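PDB 6S1Z: angiotensin-converting enzyme from Anopheles gambiae, which probably removes dipeptides from the C-terminal end of peptide substrates as a zinc metallopeptidase, and is bound here by the inhibitor fosinoprilat. Local coordinates for residues A[33-38]-A[338-343]; A[62-67]-A[91-96]; A[271-276]-A[405-410]. One frame throughout, in Å; residues are numbered along the deposited sequence.

Interaction 1 (A[33-38]-A[338-343])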
ATOM      1  N   GLN A  33     -13.239   1.414 -20.380  1.00141.26           N
ATOM      2  CA  GLN A  33     -12.301   0.398 -19.915  1.00130.48           C
ATOM      3  C   GLN A  33     -12.252   0.340 -18.394  1.00125.15           C
ATOM      4  O   GLN A  33     -12.087  -0.743 -17.820  1.00118.99           O
ATOM      5  CB  GLN A  33     -10.910   0.679 -20.489  1.00118.19           C
ATOM      6  CG  GLN A  33      -9.803  -0.226 -19.964  1.00115.03           C
ATOM      7  CD  GLN A  33      -8.618   0.564 -19.444  1.00121.14           C
ATOM      8  OE1 GLN A  33      -7.997   1.331 -20.180  1.00114.84           O
ATOM      9  NE2 GLN A  33      -8.307   0.389 -18.165  1.00127.26           N
ATOM     10  N   THR A  34     -12.392   1.486 -17.727  1.00127.88           N
ATOM     11  CA  THR A  34     -12.370   1.500 -16.268  1.00128.04           C
ATOM     12  C   THR A  34     -13.635   0.875 -15.697  1.00123.80           C
ATOM     13  O   THR A  34     -13.575   0.068 -14.762  1.00120.97           O
ATOM     14  CB  THR A  34     -12.203   2.934 -15.763  1.00127.90           C
ATOM     15  OG1 THR A  34     -10.969   3.475 -16.253  1.00129.41           O
ATOM     16  CG2 THR A  34     -12.205   2.972 -14.244  1.00119.06           C
ATOM     17  N   LEU A  35     -14.796   1.237 -16.247  1.00127.20           N
ATOM     18  CA  LEU A  35     -16.050   0.644 -15.793  1.00119.80           C
ATOM     19  C   LEU A  35     -16.042  -0.865 -16.004  1.00115.43           C
ATOM     20  O   LEU A  35     -16.404  -1.631 -15.104  1.00 99.61           O
ATOM     21  CB  LEU A  35     -17.226   1.286 -16.528  1.00129.57           C
ATOM     22  CG  LEU A  35     -18.613   0.732 -16.191  1.00123.08           C
ATOM     23  CD1 LEU A  35     -18.933   0.928 -14.716  1.00106.41           C
ATOM     24  CD2 LEU A  35     -19.674   1.384 -17.065  1.00121.24           C
ATOM     25  N   ALA A  36     -15.632  -1.311 -17.193  1.00123.10           N
ATOM     26  CA  ALA A  36     -15.552  -2.742 -17.459  1.00115.89           C
ATOM     27  C   ALA A  36     -14.557  -3.427 -16.532  1.00111.39           C
ATOM     28  O   ALA A  36     -14.738  -4.600 -16.186  1.00101.57           O
ATOM     29  CB  ALA A  36     -15.170  -2.983 -18.919  1.00113.28           C
ATOM     30  N   ALA A  37     -13.504  -2.716 -16.122  1.00119.94           N
ATOM     31  CA  ALA A  37     -12.565  -3.277 -15.159  1.00102.07           C
ATOM     32  C   ALA A  37     -13.185  -3.381 -13.772  1.00 99.19           C
ATOM     33  O   ALA A  37     -12.835  -4.285 -13.004  1.00 98.51           O
ATOM     34  CB  ALA A  37     -11.294  -2.428 -15.110  1.00101.69           C
ATOM     35  N   TRP A  38     -14.105  -2.474 -13.436  1.00 92.20           N
ATOM     36  CA  TRP A  38     -14.783  -2.544 -12.145  1.00 88.69           C
ATOM     37  C   TRP A  38     -15.754  -3.716 -12.093  1.00 86.71           C
ATOM     38  O   TRP A  38     -15.839  -4.412 -11.073  1.00 74.64           O
ATOM     39  CB  TRP A  38     -15.513  -1.228 -11.871  1.00 84.96           C
ATOM     40  CG  TRP A  38     -16.559  -1.321 -10.796  1.00 80.32           C
ATOM     41  CD1 TRP A  38     -17.864  -1.693 -10.954  1.00 80.06           C
ATOM     42  CD2 TRP A  38     -16.393  -1.029  -9.402  1.00 87.00           C
ATOM     43  NE1 TRP A  38     -18.517  -1.657  -9.746  1.00 89.72           N
ATOM     44  CE2 TRP A  38     -17.637  -1.253  -8.778  1.00 81.60           C
ATOM     45  CE3 TRP A  38     -15.313  -0.605  -8.622  1.00 87.92           C
ATOM     46  CZ2 TRP A  38     -17.831  -1.064  -7.412  1.00 70.87           C
ATOM     47  CZ3 TRP A  38     -15.510  -0.419  -7.264  1.00 90.92           C
ATOM     48  CH2 TRP A  38     -16.759  -0.648  -6.674  1.00 75.17           C
ATOM     49  N   ASP A 338     -17.840  10.464  -9.943  1.00119.36           N
ATOM     50  CA  ASP A 338     -18.129   9.037  -9.798  1.00116.93           C
ATOM     51  C   ASP A 338     -16.916   8.388  -9.139  1.00125.40           C
ATOM     52  O   ASP A 338     -15.950   8.007  -9.802  1.00112.53           O
ATOM     53  CB  ASP A 338     -18.451   8.398 -11.143  1.00122.83           C
ATOM     54  CG  ASP A 338     -18.887   6.951 -11.011  1.00118.61           C
ATOM     55  OD1 ASP A 338     -19.066   6.484  -9.865  1.00112.12           O
ATOM     56  OD2 ASP A 338     -19.049   6.280 -12.051  1.00119.92           O
ATOM     57  N   VAL A 339     -16.973   8.264  -7.815  1.00126.46           N
ATOM     58  CA  VAL A 339     -15.892   7.696  -7.018  1.00114.15           C
ATOM     59  C   VAL A 339     -16.458   6.532  -6.218  1.00115.18           C
ATOM     60  O   VAL A 339     -17.537   6.649  -5.626  1.00119.40           O
ATOM     61  CB  VAL A 339     -15.259   8.748  -6.090  1.00114.80           C
ATOM     62  CG1 VAL A 339     -14.848   9.978  -6.885  1.00124.57           C
ATOM     63  CG2 VAL A 339     -16.220   9.127  -4.970  1.00 92.17           C
ATOM     64  N   ARG A 340     -15.734   5.414  -6.201  1.00109.87           N
ATOM     65  CA  ARG A 340     -16.199   4.213  -5.525  1.00114.31           C
ATOM     66  C   ARG A 340     -15.049   3.556  -4.778  1.00101.92           C
ATOM     67  O   ARG A 340     -13.885   3.660  -5.175  1.00101.60           O
ATOM     68  CB  ARG A 340     -16.806   3.207  -6.514  1.00116.64           C
ATOM     69  CG  ARG A 340     -17.990   3.742  -7.298  1.00119.22           C
ATOM     70  CD  ARG A 340     -18.515   2.703  -8.277  1.00105.15           C
ATOM     71  NE  ARG A 340     -19.003   3.312  -9.512  1.00105.27           N
ATOM     72  CZ  ARG A 340     -19.466   2.629 -10.554  1.00113.16           C
ATOM     73  NH1 ARG A 340     -19.513   1.303 -10.518  1.00115.16           N
ATOM     74  NH2 ARG A 340     -19.881   3.271 -11.636  1.00114.48           N
ATOM     75  N   ILE A 341     -15.394   2.873  -3.688  1.00 84.30           N
ATOM     76  CA  ILE A 341     -14.447   2.100  -2.894  1.00 84.72           C
ATOM     77  C   ILE A 341     -14.985   0.683  -2.765  1.00 86.14           C
ATOM     78  O   ILE A 341     -16.151   0.487  -2.402  1.00 76.65           O
ATOM     79  CB  ILE A 341     -14.215   2.722  -1.502  1.00 77.33           C
ATOM     80  CG1 ILE A 341     -13.219   3.881  -1.603  1.00 92.63           C
ATOM     81  CG2 ILE A 341     -13.731   1.662  -0.513  1.00 76.10           C
ATOM     82  CD1 ILE A 341     -13.046   4.668  -0.319  1.00 91.37           C
ATOM     83  N   LYS A 342     -14.140  -0.298  -3.063  1.00 75.21           N
ATOM     84  CA  LYS A 342     -14.484  -1.715  -2.954  1.00 55.81           C
ATOM     85  C   LYS A 342     -13.620  -2.306  -1.844  1.00 58.30           C
ATOM     86  O   LYS A 342     -12.455  -2.648  -2.068  1.00 70.43           O
ATOM     87  CB  LYS A 342     -14.266  -2.426  -4.286  1.00 76.80           C
ATOM     88  CG  LYS A 342     -14.545  -3.922  -4.260  1.00 64.01           C
ATOM     89  CD  LYS A 342     -14.435  -4.542  -5.651  1.00 79.79           C
ATOM     90  CE  LYS A 342     -13.005  -4.529  -6.182  1.00 85.24           C
ATOM     91  NZ  LYS A 342     -12.089  -5.382  -5.375  1.00 77.53           N
ATOM     92  N   GLN A 343     -14.192  -2.423  -0.646  1.00 46.72           N
ATOM     93  CA  GLN A 343     -13.456  -2.891   0.524  1.00 53.65           C
ATOM     94  C   GLN A 343     -14.347  -3.808   1.346  1.00 48.67           C
ATOM     95  O   GLN A 343     -15.430  -3.402   1.776  1.00 59.20           O
ATOM     96  CB  GLN A 343     -12.976  -1.711   1.375  1.00 54.03           C
ATOM     97  CG  GLN A 343     -12.370  -2.113   2.707  1.00 60.94           C
ATOM     98  CD  GLN A 343     -11.787  -0.935   3.460  1.00 61.23           C
ATOM     99  OE1 GLN A 343     -11.411   0.074   2.863  1.00 67.31           O
ATOM    100  NE2 GLN A 343     -11.714  -1.057   4.781  1.00 68.84           N
TER

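Interaction 2 (A[62-67]-A[91-96])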
ATOM      1  N   VAL A  62      -7.389   3.093 -29.347  1.00118.27           N
ATOM      2  CA  VAL A  62      -7.489   4.547 -29.256  1.00109.62           C
ATOM      3  C   VAL A  62      -6.129   5.154 -28.934  1.00120.77           C
ATOM      4  O   VAL A  62      -5.674   6.090 -29.601  1.00122.06           O
ATOM      5  CB  VAL A  62      -8.543   4.948 -28.209  1.00106.22           C
ATOM      6  CG1 VAL A  62      -8.593   6.462 -28.058  1.00107.22           C
ATOM      7  CG2 VAL A  62      -9.907   4.401 -28.592  1.00109.33           C
ATOM      8  N   ALA A  63      -5.459   4.633 -27.902  1.00112.45           N
ATOM      9  CA  ALA A  63      -4.155   5.165 -27.522  1.00106.01           C
ATOM     10  C   ALA A  63      -3.154   5.043 -28.663  1.00118.16           C
ATOM     11  O   ALA A  63      -2.360   5.961 -28.903  1.00116.27           O
ATOM     12  CB  ALA A  63      -3.639   4.445 -26.277  1.00111.28           C
ATOM     13  N   LYS A  64      -3.175   3.917 -29.381  1.00123.83           N
ATOM     14  CA  LYS A  64      -2.269   3.744 -30.512  1.00124.19           C
ATOM     15  C   LYS A  64      -2.455   4.851 -31.542  1.00129.56           C
ATOM     16  O   LYS A  64      -1.475   5.380 -32.081  1.00126.95           O
ATOM     17  CB  LYS A  64      -2.487   2.374 -31.156  1.00122.89           C
ATOM     18  CG  LYS A  64      -2.007   1.193 -30.320  1.00121.49           C
ATOM     19  CD  LYS A  64      -2.377  -0.132 -30.976  1.00109.33           C
ATOM     20  CE  LYS A  64      -1.978  -1.320 -30.114  1.00 97.24           C
ATOM     21  NZ  LYS A  64      -2.386  -2.615 -30.726  1.00 98.98           N
ATOM     22  N   ALA A  65      -3.706   5.217 -31.828  1.00132.65           N
ATOM     23  CA  ALA A  65      -3.976   6.263 -32.809  1.00129.66           C
ATOM     24  C   ALA A  65      -3.735   7.656 -32.243  1.00122.40           C
ATOM     25  O   ALA A  65      -3.300   8.551 -32.977  1.00115.05           O
ATOM     26  CB  ALA A  65      -5.414   6.148 -33.316  1.00125.36           C
ATOM     27  N   VAL A  66      -4.012   7.861 -30.953  1.00116.74           N
ATOM     28  CA  VAL A  66      -3.794   9.169 -30.344  1.00114.26           C
ATOM     29  C   VAL A  66      -2.319   9.539 -30.372  1.00113.40           C
ATOM     30  O   VAL A  66      -1.969  10.724 -30.416  1.00108.96           O
ATOM     31  CB  VAL A  66      -4.351   9.186 -28.907  1.00117.59           C
ATOM     32  CG1 VAL A  66      -3.795  10.371 -28.131  1.00122.55           C
ATOM     33  CG2 VAL A  66      -5.870   9.226 -28.929  1.00113.35           C
ATOM     34  N   ALA A  67      -1.433   8.545 -30.351  1.00124.71           N
ATOM     35  CA  ALA A  67      -0.001   8.825 -30.333  1.00123.68           C
ATOM     36  C   ALA A  67       0.449   9.474 -31.637  1.00115.60           C
ATOM     37  O   ALA A  67       0.962  10.599 -31.642  1.00113.68           O
ATOM     38  CB  ALA A  67       0.777   7.535 -30.073  1.00120.30           C
ATOM     39  N   ALA A  91       0.623  10.282 -24.484  1.00114.45           N
ATOM     40  CA  ALA A  91       1.063   9.273 -25.435  1.00124.75           C
ATOM     41  C   ALA A  91       1.783   8.102 -24.781  1.00122.37           C
ATOM     42  O   ALA A  91       2.231   7.196 -25.493  1.00103.71           O
ATOM     43  CB  ALA A  91       1.976   9.910 -26.490  1.00115.29           C
ATOM     44  N   LYS A  92       1.909   8.088 -23.454  1.00117.79           N
ATOM     45  CA  LYS A  92       2.549   6.963 -22.784  1.00114.82           C
ATOM     46  C   LYS A  92       1.711   5.707 -22.985  1.00103.95           C
ATOM     47  O   LYS A  92       0.795   5.428 -22.205  1.00 98.43           O
ATOM     48  CB  LYS A  92       2.751   7.249 -21.295  1.00116.10           C
ATOM     49  CG  LYS A  92       3.803   8.314 -21.015  1.00120.04           C
ATOM     50  CD  LYS A  92       4.463   8.117 -19.657  1.00120.87           C
ATOM     51  CE  LYS A  92       3.453   8.155 -18.521  1.00128.30           C
ATOM     52  NZ  LYS A  92       2.677   9.424 -18.501  1.00133.19           N
ATOM     53  N   LEU A  93       2.023   4.950 -24.040  1.00 91.44           N
ATOM     54  CA  LEU A  93       1.258   3.751 -24.365  1.00107.90           C
ATOM     55  C   LEU A  93       1.118   2.831 -23.159  1.00109.36           C
ATOM     56  O   LEU A  93       0.033   2.302 -22.893  1.00109.91           O
ATOM     57  CB  LEU A  93       1.931   3.009 -25.521  1.00103.50           C
ATOM     58  CG  LEU A  93       1.907   3.712 -26.878  1.00103.38           C
ATOM     59  CD1 LEU A  93       2.981   3.156 -27.799  1.00106.99           C
ATOM     60  CD2 LEU A  93       0.535   3.571 -27.519  1.00116.62           C
ATOM     61  N   GLY A  94       2.203   2.632 -22.415  1.00109.47           N
ATOM     62  CA  GLY A  94       2.212   1.651 -21.350  1.00110.36           C
ATOM     63  C   GLY A  94       2.360   0.253 -21.908  1.00121.99           C
ATOM     64  O   GLY A  94       3.464  -0.165 -22.272  1.00119.75           O
ATOM     65  N   TYR A  95       1.251  -0.480 -21.988  1.00118.13           N
ATOM     66  CA  TYR A  95       1.216  -1.772 -22.656  1.00124.53           C
ATOM     67  C   TYR A  95       0.577  -1.693 -24.036  1.00120.30           C
ATOM     68  O   TYR A  95       0.553  -2.699 -24.754  1.00107.52           O
ATOM     69  CB  TYR A  95       0.460  -2.793 -21.798  1.00102.31           C
ATOM     70  CG  TYR A  95       1.044  -3.009 -20.415  1.00101.52           C
ATOM     71  CD1 TYR A  95       2.371  -2.702 -20.138  1.00114.84           C
ATOM     72  CD2 TYR A  95       0.264  -3.523 -19.387  1.00 99.62           C
ATOM     73  CE1 TYR A  95       2.903  -2.900 -18.877  1.00102.13           C
ATOM     74  CE2 TYR A  95       0.789  -3.724 -18.123  1.00105.89           C
ATOM     75  CZ  TYR A  95       2.108  -3.411 -17.874  1.00101.23           C
ATOM     76  OH  TYR A  95       2.634  -3.610 -16.617  1.00 89.14           O
ATOM     77  N   ALA A  96       0.065  -0.523 -24.426  1.00126.93           N
ATOM     78  CA  ALA A  96      -0.596  -0.360 -25.715  1.00113.96           C
ATOM     79  C   ALA A  96       0.368  -0.415 -26.891  1.00113.14           C
ATOM     80  O   ALA A  96      -0.087  -0.376 -28.039  1.00106.08           O
ATOM     81  CB  ALA A  96      -1.358   0.967 -25.743  1.00113.74           C
TER

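Interaction 3 (A[271-276]-A[405-410])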
ATOM      1  N   LYS A 271      -2.673   1.146  29.450  1.00117.71           N
ATOM      2  CA  LYS A 271      -3.832   1.291  28.583  1.00110.57           C
ATOM      3  C   LYS A 271      -3.445   0.993  27.142  1.00101.84           C
ATOM      4  O   LYS A 271      -2.383   1.407  26.666  1.00103.13           O
ATOM      5  CB  LYS A 271      -4.414   2.699  28.696  1.00105.82           C
ATOM      6  CG  LYS A 271      -5.815   2.859  28.111  1.00106.26           C
ATOM      7  CD  LYS A 271      -6.837   1.945  28.757  1.00 98.55           C
ATOM      8  CE  LYS A 271      -8.242   2.504  28.577  1.00117.58           C
ATOM      9  NZ  LYS A 271      -8.489   2.996  27.191  1.00139.93           N
ATOM     10  N   LEU A 272      -4.313   0.262  26.453  1.00101.15           N
ATOM     11  CA  LEU A 272      -4.068  -0.142  25.081  1.00 86.20           C
ATOM     12  C   LEU A 272      -4.491   0.966  24.121  1.00 87.72           C
ATOM     13  O   LEU A 272      -4.907   2.055  24.523  1.00106.04           O
ATOM     14  CB  LEU A 272      -4.823  -1.431  24.775  1.00 88.18           C
ATOM     15  CG  LEU A 272      -4.516  -2.606  25.703  1.00101.08           C
ATOM     16  CD1 LEU A 272      -5.547  -3.708  25.521  1.00101.10           C
ATOM     17  CD2 LEU A 272      -3.108  -3.124  25.451  1.00106.75           C
ATOM     18  N   LEU A 273      -4.374   0.683  22.830  1.00 91.08           N
ATOM     19  CA  LEU A 273      -4.997   1.496  21.793  1.00101.87           C
ATOM     20  C   LEU A 273      -5.604   0.561  20.753  1.00102.38           C
ATOM     21  O   LEU A 273      -5.389   0.701  19.549  1.00 99.92           O
ATOM     22  CB  LEU A 273      -3.997   2.471  21.174  1.00 91.85           C
ATOM     23  CG  LEU A 273      -4.567   3.794  20.644  1.00 85.55           C
ATOM     24  CD1 LEU A 273      -5.325   4.552  21.727  1.00100.44           C
ATOM     25  CD2 LEU A 273      -3.463   4.675  20.073  1.00 89.39           C
ATOM     26  N   ASP A 274      -6.361  -0.431  21.231  1.00103.33           N
ATOM     27  CA  ASP A 274      -6.997  -1.382  20.326  1.00 99.93           C
ATOM     28  C   ASP A 274      -8.176  -0.747  19.601  1.00102.06           C
ATOM     29  O   ASP A 274      -8.378  -0.994  18.408  1.00111.46           O
ATOM     30  CB  ASP A 274      -7.447  -2.626  21.097  1.00 95.04           C
ATOM     31  CG  ASP A 274      -8.549  -2.330  22.101  1.00 93.59           C
ATOM     32  OD1 ASP A 274      -9.647  -1.906  21.681  1.00 78.20           O
ATOM     33  OD2 ASP A 274      -8.321  -2.534  23.311  1.00102.16           O
ATOM     34  N   VAL A 275      -8.957   0.078  20.304  1.00 92.48           N
ATOM     35  CA  VAL A 275     -10.163   0.693  19.754  1.00 92.04           C
ATOM     36  C   VAL A 275     -10.927  -0.361  18.959  1.00 97.80           C
ATOM     37  O   VAL A 275     -11.193  -0.193  17.765  1.00 96.76           O
ATOM     38  CB  VAL A 275      -9.822   1.927  18.896  1.00 89.37           C
ATOM     39  CG1 VAL A 275     -11.079   2.539  18.284  1.00 89.22           C
ATOM     40  CG2 VAL A 275      -9.113   2.973  19.742  1.00 92.48           C
ATOM     41  N   THR A 276     -11.258  -1.472  19.618  1.00 96.86           N
ATOM     42  CA  THR A 276     -12.044  -2.534  18.998  1.00 98.63           C
ATOM     43  C   THR A 276     -13.369  -2.700  19.729  1.00102.94           C
ATOM     44  O   THR A 276     -14.410  -2.294  19.207  1.00104.95           O
ATOM     45  CB  THR A 276     -11.262  -3.849  18.986  1.00100.38           C
ATOM     46  OG1 THR A 276     -10.128  -3.733  18.121  1.00 92.29           O
ATOM     47  CG2 THR A 276     -12.152  -4.994  18.512  1.00 82.49           C
ATOM     48  N   GLY A 405     -15.070   9.496  21.746  1.00100.16           N
ATOM     49  CA  GLY A 405     -15.567   8.406  22.564  1.00104.55           C
ATOM     50  C   GLY A 405     -14.795   7.105  22.465  1.00111.97           C
ATOM     51  O   GLY A 405     -14.574   6.440  23.482  1.00112.01           O
ATOM     52  N   LEU A 406     -14.403   6.718  21.249  1.00113.78           N
ATOM     53  CA  LEU A 406     -13.607   5.517  21.022  1.00 91.49           C
ATOM     54  C   LEU A 406     -12.536   5.359  22.090  1.00 93.57           C
ATOM     55  O   LEU A 406     -12.312   4.258  22.602  1.00 80.10           O
ATOM     56  CB  LEU A 406     -12.957   5.571  19.638  1.00 84.42           C
ATOM     57  CG  LEU A 406     -13.924   5.609  18.456  1.00 78.29           C
ATOM     58  CD1 LEU A 406     -13.194   5.978  17.176  1.00 76.91           C
ATOM     59  CD2 LEU A 406     -14.618   4.267  18.311  1.00 87.05           C
ATOM     60  N   LEU A 407     -11.874   6.461  22.431  1.00 99.26           N
ATOM     61  CA  LEU A 407     -10.828   6.476  23.443  1.00105.01           C
ATOM     62  C   LEU A 407     -11.277   7.356  24.600  1.00 97.48           C
ATOM     63  O   LEU A 407     -11.529   8.550  24.415  1.00 73.31           O
ATOM     64  CB  LEU A 407      -9.515   6.987  22.855  1.00 80.07           C
ATOM     65  CG  LEU A 407      -8.309   6.963  23.790  1.00 79.35           C
ATOM     66  CD1 LEU A 407      -8.097   5.591  24.403  1.00 70.73           C
ATOM     67  CD2 LEU A 407      -7.089   7.396  23.013  1.00 92.39           C
ATOM     68  N   LYS A 408     -11.381   6.764  25.786  1.00 91.81           N
ATOM     69  CA  LYS A 408     -11.761   7.493  26.985  1.00112.18           C
ATOM     70  C   LYS A 408     -10.986   6.928  28.167  1.00115.84           C
ATOM     71  O   LYS A 408     -10.468   5.810  28.116  1.00118.70           O
ATOM     72  CB  LYS A 408     -13.278   7.424  27.225  1.00126.09           C
ATOM     73  CG  LYS A 408     -14.072   8.511  26.490  1.00110.69           C
ATOM     74  CD  LYS A 408     -15.581   8.271  26.540  1.00120.70           C
ATOM     75  CE  LYS A 408     -16.361   9.510  26.103  1.00121.91           C
ATOM     76  NZ  LYS A 408     -17.806   9.234  25.848  1.00 84.38           N
ATOM     77  N   ASP A 409     -10.917   7.723  29.239  1.00120.32           N
ATOM     78  CA  ASP A 409     -10.087   7.429  30.404  1.00113.81           C
ATOM     79  C   ASP A 409      -8.754   6.815  29.986  1.00118.63           C
ATOM     80  O   ASP A 409      -8.502   5.628  30.218  1.00115.62           O
ATOM     81  CB  ASP A 409     -10.820   6.512  31.393  1.00103.51           C
ATOM     82  CG  ASP A 409     -11.202   5.171  30.793  1.00103.73           C
ATOM     83  OD1 ASP A 409     -12.133   5.126  29.962  1.00 97.47           O
ATOM     84  OD2 ASP A 409     -10.567   4.158  31.154  1.00101.80           O
ATOM     85  N   TYR A 410      -7.894   7.628  29.377  1.00113.19           N
ATOM     86  CA  TYR A 410      -6.605   7.195  28.837  1.00 96.91           C
ATOM     87  C   TYR A 410      -5.523   8.041  29.499  1.00 89.72           C
ATOM     88  O   TYR A 410      -5.175   9.120  29.015  1.00 82.93           O
ATOM     89  CB  TYR A 410      -6.598   7.332  27.310  1.00108.50           C
ATOM     90  CG  TYR A 410      -5.306   6.944  26.626  1.00106.25           C
ATOM     91  CD1 TYR A 410      -4.769   5.675  26.775  1.00108.43           C
ATOM     92  CD2 TYR A 410      -4.639   7.837  25.804  1.00108.75           C
ATOM     93  CE1 TYR A 410      -3.596   5.313  26.141  1.00118.95           C
ATOM     94  CE2 TYR A 410      -3.470   7.482  25.169  1.00110.29           C
ATOM     95  CZ  TYR A 410      -2.953   6.221  25.336  1.00115.96           C
ATOM     96  OH  TYR A 410      -1.787   5.873  24.695  1.00 86.86           O
TER

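Interaction 1 (A[33-38]-A[338-343])
The small antiparallel sheet of strands 329-332 and 339-342, beside the zinc helix 349-368, meets the N-terminal helix 12-42 here through Arg-340 and the indole of Trp-38. The arginine lies over one face of the ring system and makes two kinds of contact with it. Its CZ sits 4.6 Å from the centroid of the five-membered ring of Trp-38, a cation-pi interaction. Further back along the chain, CD of Arg-340 lies 4.0 Å from the centroid of the six-membered ring, a CH-pi contact. With chi1 at 163°, CG of Trp-38 stands opposite the backbone N, which carries the indole across to the arginine. The guanidinium stands on edge rather than flat, its plane 78° from the indole, so that NH1 dips toward the rim of the ring. NH1 of Arg-340 and NE1 of Trp-38 are 3.2 Å apart, but both are donors and no hydrogen bond joins them.

Asp-338, two residues back, helps to fix the guanidinium. It is gripped side-on: NE of Arg-340 reaches OD1 of Asp-338 at 3.2 Å, nearly straight at 175°, and NH2 reaches the syn lone pair of OD2 at 3.1 Å to complete the salt bridge. This pairing probably tempers the buried positive charge. Leu-35 adds CD1 at 4.0 Å from NH2 of Arg-340. At the far end of the indole, CB of Lys-342 packs 3.8 Å from CZ3 of Trp-38; the rest of the lysine then turns away, and its side chain is about 7 Å from the fosinoprilat.

Trp-331 and Phe-333 also meet the indole edge-to-face, and Phe-333 makes a second cation-pi contact with Arg-340. A short sheet between a helix that probably belongs to the lid, as in relatives, and the HExxH helix is characteristic of the active-site cleft of angiotensin-converting enzymes.

Interaction 2 (A[62-67]-A[91-96])
Lys-64 runs alongside the carbonyl of Ala-96, and its conformation largely sets the polar side of this contact. Chi1 of -71° places CG beside the backbone N, and from there the chain is fully extended, carrying the methylenes past Ala-96 O. CG of Lys-64 is 3.4 Å from that oxygen and CE only 3.0 Å, a tight approach with no hydrogen bond in it; NZ of Lys-64 goes on to hydrogen-bond Leu-98 O, just beyond the turn.

Leu-93 supplies the largest apolar group. Its CG also lies beside the backbone N (chi1 -68°), which sends CD2 into the helix surface, 4.0 Å from Ala-63 O and 4.1 Å from Lys-64 CA. The methyl thus packs against helix backbone as much as against side chains. The remaining contacts are alanine on alanine: CB of Ala-63 meets CB of Ala-96 at 4.2 Å, and CB of Ala-67 meets CB of Ala-91 at 4.5 Å. Side chains this short allow the CA atoms of Ala-67 and Ala-91 to stand 5.0 Å apart.

Val-66 packs on helix 12-42 instead, and Tyr-95 reaches out to helix 100-118. Residues 93-96 form a type II' beta turn, closed by Ala-96 N to Leu-93 O, with Gly-94 taking the positive phi. A turn packed on the alanine-rich side of a helix joins the loop before helix 100-118 to the N-terminal helices, which form the lid in relatives of this enzyme.

Interaction 3 (A[271-276]-A[405-410])
Lys-271 reaches Tyr-410 and residues 407-409 just before it through a doubly bent chain. Chi1 of -165° turns CG away from the backbone N, and the kinks at chi2 (59°) and chi4 lead the end of the chain across residues 407-409. CG of Lys-271 comes up to the edge of the tyrosine ring, in its plane, 3.3 Å from CD1 of Tyr-410. Further along, CE of Lys-271 lies 3.5 Å from the carbonyl O of Asp-409, and NZ of the same lysine is 3.6 Å from Lys-408 O. The carboxylate of Asp-409 stays at a distance, OD2 being 4.6 Å from NZ of Lys-271, so any attraction is electrostatic, without a salt bridge.

Apolar groups make the rest. Leu-273 and Leu-407 meet at about a right angle, CD1 of the first 3.6 Å from CD2 of the second. Val-275 puts CG1 3.8 Å from CB of Leu-406, again crosswise. Beside it an Asx turn shapes the chain: Asp-274 OD1 accepts from the backbone N of Thr-276 at 2.7 Å through its anti lone pair.

The two loops run in nearly opposite directions. Leu-407 and Tyr-410 back onto helix 398-402, against Pro-398 among others, and Tyr-410 OH bonds to Gln-420 on helix 414-429. The loop 271-276 leads straight into helix 277-281, so the contact ties the approach to that helix to the connection between helices 398-402 and 414-429.

Interaction 1 is the buried one: aromatic and charged groups meet beside the zinc-binding helix, with an ion pair holding the cation over its ring. Interactions 2 and 3 lie farther out, only partly buried. Interaction 2 rests on apolar packing with Lys-64 at the margin, whereas Lys-271 carries much of interaction 3, together with the apolar pairs. Lys-64 ends on the carbonyl of Leu-98, just past 91-96; for Lys-271 there is no hydrogen bond to 405-410. Interactions 1 and 2 use consecutive helices, 12-42 and 46-68, and come within about 8 Å at their nearest atoms. Interaction 3 joins loop to loop across the chain's centre from interaction 2, their centres 52 Å apart.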